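Local atomic coordinates of exosome subunit (Archaeoglobus fulgidus, PDB entry 2OGK), a protein that is of unknown function but resembles RNA-binding proteins in structure, although a role in binding RNA itself is considered unlikely. Residues 7-12 and 121-126. Numbering follows the deposited sequence.
Sequences EWVRVS and VKLRLV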
loop_
_atom_site.group_PDB
_atom_site.type_symbol
_atom_site.label_atom_id
_atom_site.label_comp_id
_atom_site.label_asym_id
_atom_site.label_seq_id
_atom_site.Cartn_x
_atom_site.Cartn_y
_atom_site.Cartn_z
ATOM N N GLU D 7 -3.919 10.068 12.495
ATOM C CA GLU D 7 -5.255 10.398 12.005
ATOM C C GLU D 7 -6.193 9.177 12.026
ATOM O O GLU D 7 -7.328 9.277 12.499
ATOM C CB GLU D 7 -5.162 10.955 10.594
ATOM C CG GLU D 7 -6.315 11.824 10.200
ATOM C CD GLU D 7 -6.300 12.154 8.711
ATOM O OE1 GLU D 7 -5.235 12.569 8.188
ATOM O OE2 GLU D 7 -7.361 11.999 8.063
ATOM N N TRP D 8 -5.731 8.034 11.514
ATOM C CA TRP D 8 -6.536 6.803 11.510
ATOM C C TRP D 8 -5.716 5.520 11.482
ATOM O O TRP D 8 -4.486 5.553 11.469
ATOM C CB TRP D 8 -7.518 6.768 10.328
ATOM C CG TRP D 8 -6.919 7.052 8.987
ATOM C CD1 TRP D 8 -7.068 8.190 8.262
ATOM C CD2 TRP D 8 -6.109 6.174 8.193
ATOM N NE1 TRP D 8 -6.410 8.087 7.059
ATOM C CE2 TRP D 8 -5.808 6.859 6.988
ATOM C CE3 TRP D 8 -5.602 4.876 8.380
ATOM C CZ2 TRP D 8 -5.026 6.291 5.970
ATOM C CZ3 TRP D 8 -4.821 4.312 7.365
ATOM C CH2 TRP D 8 -4.543 5.027 6.176
ATOM N N VAL D 9 -6.423 4.392 11.467
ATOM C CA VAL D 9 -5.812 3.065 11.433
ATOM C C VAL D 9 -6.690 2.074 10.681
ATOM O O VAL D 9 -7.843 1.856 11.042
ATOM C CB VAL D 9 -5.573 2.493 12.857
ATOM C CG1 VAL D 9 -5.310 0.988 12.776
ATOM C CG2 VAL D 9 -4.392 3.194 13.513
ATOM N N ARG D 10 -6.126 1.465 9.645
ATOM C CA ARG D 10 -6.852 0.487 8.845
ATOM C C ARG D 10 -6.213 -0.906 8.918
ATOM O O ARG D 10 -5.017 -1.073 8.687
ATOM C CB ARG D 10 -6.953 0.986 7.401
ATOM C CG ARG D 10 -7.721 2.290 7.322
ATOM C CD ARG D 10 -7.720 2.891 5.937
ATOM N NE ARG D 10 -8.291 4.235 5.959
ATOM C CZ ARG D 10 -8.239 5.103 4.949
ATOM N NH1 ARG D 10 -7.637 4.775 3.808
ATOM N NH2 ARG D 10 -8.789 6.307 5.085
ATOM N N VAL D 11 -7.032 -1.890 9.283
ATOM C CA VAL D 11 -6.605 -3.285 9.411
ATOM C C VAL D 11 -7.401 -4.132 8.425
ATOM O O VAL D 11 -8.616 -4.251 8.541
ATOM C CB VAL D 11 -6.853 -3.830 10.841
ATOM C CG1 VAL D 11 -6.572 -5.312 10.884
ATOM C CG2 VAL D 11 -5.965 -3.104 11.844
ATOM N N SER D 12 -6.711 -4.726 7.461
ATOM C CA SER D 12 -7.390 -5.526 6.463
ATOM C C SER D 12 -6.747 -6.859 6.123
ATOM O O SER D 12 -5.559 -7.088 6.350
ATOM C CB SER D 12 -7.551 -4.704 5.195
ATOM O OG SER D 12 -6.332 -4.054 4.899
ATOM N N VAL D 121 -1.867 -3.571 8.131
ATOM C CA VAL D 121 -2.171 -2.576 9.144
ATOM C C VAL D 121 -1.549 -1.233 8.781
ATOM O O VAL D 121 -0.369 -1.023 9.032
ATOM C CB VAL D 121 -1.609 -3.006 10.521
ATOM C CG1 VAL D 121 -1.970 -1.975 11.587
ATOM C CG2 VAL D 121 -2.142 -4.381 10.895
ATOM N N LYS D 122 -2.324 -0.334 8.176
ATOM C CA LYS D 122 -1.801 0.992 7.853
ATOM C C LYS D 122 -2.165 1.923 9.003
ATOM O O LYS D 122 -3.104 1.670 9.752
ATOM C CB LYS D 122 -2.393 1.588 6.563
ATOM C CG LYS D 122 -3.305 0.719 5.755
ATOM C CD LYS D 122 -2.552 -0.327 4.971
ATOM C CE LYS D 122 -3.524 -1.393 4.446
ATOM N NZ LYS D 122 -4.341 -2.098 5.533
ATOM N N LEU D 123 -1.405 2.998 9.144
ATOM C CA LEU D 123 -1.660 3.982 10.182
ATOM C C LEU D 123 -1.250 5.317 9.615
ATOM O O LEU D 123 -0.075 5.508 9.304
ATOM C CB LEU D 123 -0.817 3.714 11.427
ATOM C CG LEU D 123 -0.846 2.328 12.045
ATOM C CD1 LEU D 123 0.227 1.447 11.406
ATOM C CD2 LEU D 123 -0.590 2.462 13.520
ATOM N N ARG D 124 -2.189 6.243 9.457
ATOM C CA ARG D 124 -1.773 7.528 8.932
ATOM C C ARG D 124 -1.210 8.378 10.060
ATOM O O ARG D 124 -1.810 8.505 11.126
ATOM C CB ARG D 124 -2.909 8.277 8.243
ATOM C CG ARG D 124 -2.344 9.260 7.240
ATOM C CD ARG D 124 -3.355 10.236 6.671
ATOM N NE ARG D 124 -2.784 10.926 5.513
ATOM C CZ ARG D 124 -1.653 11.636 5.533
ATOM N NH1 ARG D 124 -0.959 11.771 6.658
ATOM N NH2 ARG D 124 -1.190 12.185 4.414
ATOM N N LEU D 125 -0.030 8.933 9.827
ATOM C CA LEU D 125 0.614 9.773 10.814
ATOM C C LEU D 125 0.572 11.170 10.225
ATOM O O LEU D 125 0.831 11.351 9.033
ATOM C CB LEU D 125 2.065 9.349 11.024
ATOM C CG LEU D 125 2.362 7.872 11.278
ATOM C CD1 LEU D 125 3.855 7.665 11.240
ATOM C CD2 LEU D 125 1.807 7.439 12.605
ATOM N N VAL D 126 0.233 12.152 11.054
ATOM C CA VAL D 126 0.154 13.532 10.593
ATOM C C VAL D 126 0.998 14.415 11.512
ATOM O O VAL D 126 0.989 14.248 12.742
ATOM C CB VAL D 126 -1.323 14.013 10.564
ATOM C CG1 VAL D 126 -2.176 13.018 9.780
ATOM C CG2 VAL D 126 -1.862 14.154 11.973
#
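The Trp8 indole lies between Arg124 CB on one face and the Arg10 guanidinium on the other, where residues 7-12 and 121-126 pair as antiparallel neighbours within a five-stranded sheet. Arg124 CB sits off toward the rim, 3.7 Å from the centroid of the five-membered ring, a CH-pi contact, while the guanidinium of Arg124 is turned nearly perpendicular to the indole. Arg10 NE lies over the centre of the opposite face, and the guanidinium in turn rests on Trp8 CZ2. At the ring edge, in its plane, Lys122 CB approaches Trp8 CZ3 to 3.7 Å. Arg10 NE also forms a salt bridge with Glu57 on strand 50-58. Beyond the ring, Glu7 and Arg124 run side by side; their salt bridge is long, OE1 to NE 4.0 Å, with the oxygen well out of the guanidinium plane.

The pairing illustrates how a sheet separates its two surfaces. Against this partly exposed aromatic and charged face, Val9 CG2 meets Leu123 CD2 at 3.9 Å and Val11 packs against Val121 on the buried face, where helix 61-75 lies over Val9, Val11 and Leu123. The backbones of Arg10 and Lys122 pair through both N-H...O bonds, Lys122 N to Arg10 O at 2.8 Å and Arg10 N to Lys122 O at 3.0 Å. The lysine chain, bent at chi2 and chi4, finally brings NZ within 2.9 Å of Ser12 OG, to which it donates a hydrogen bond.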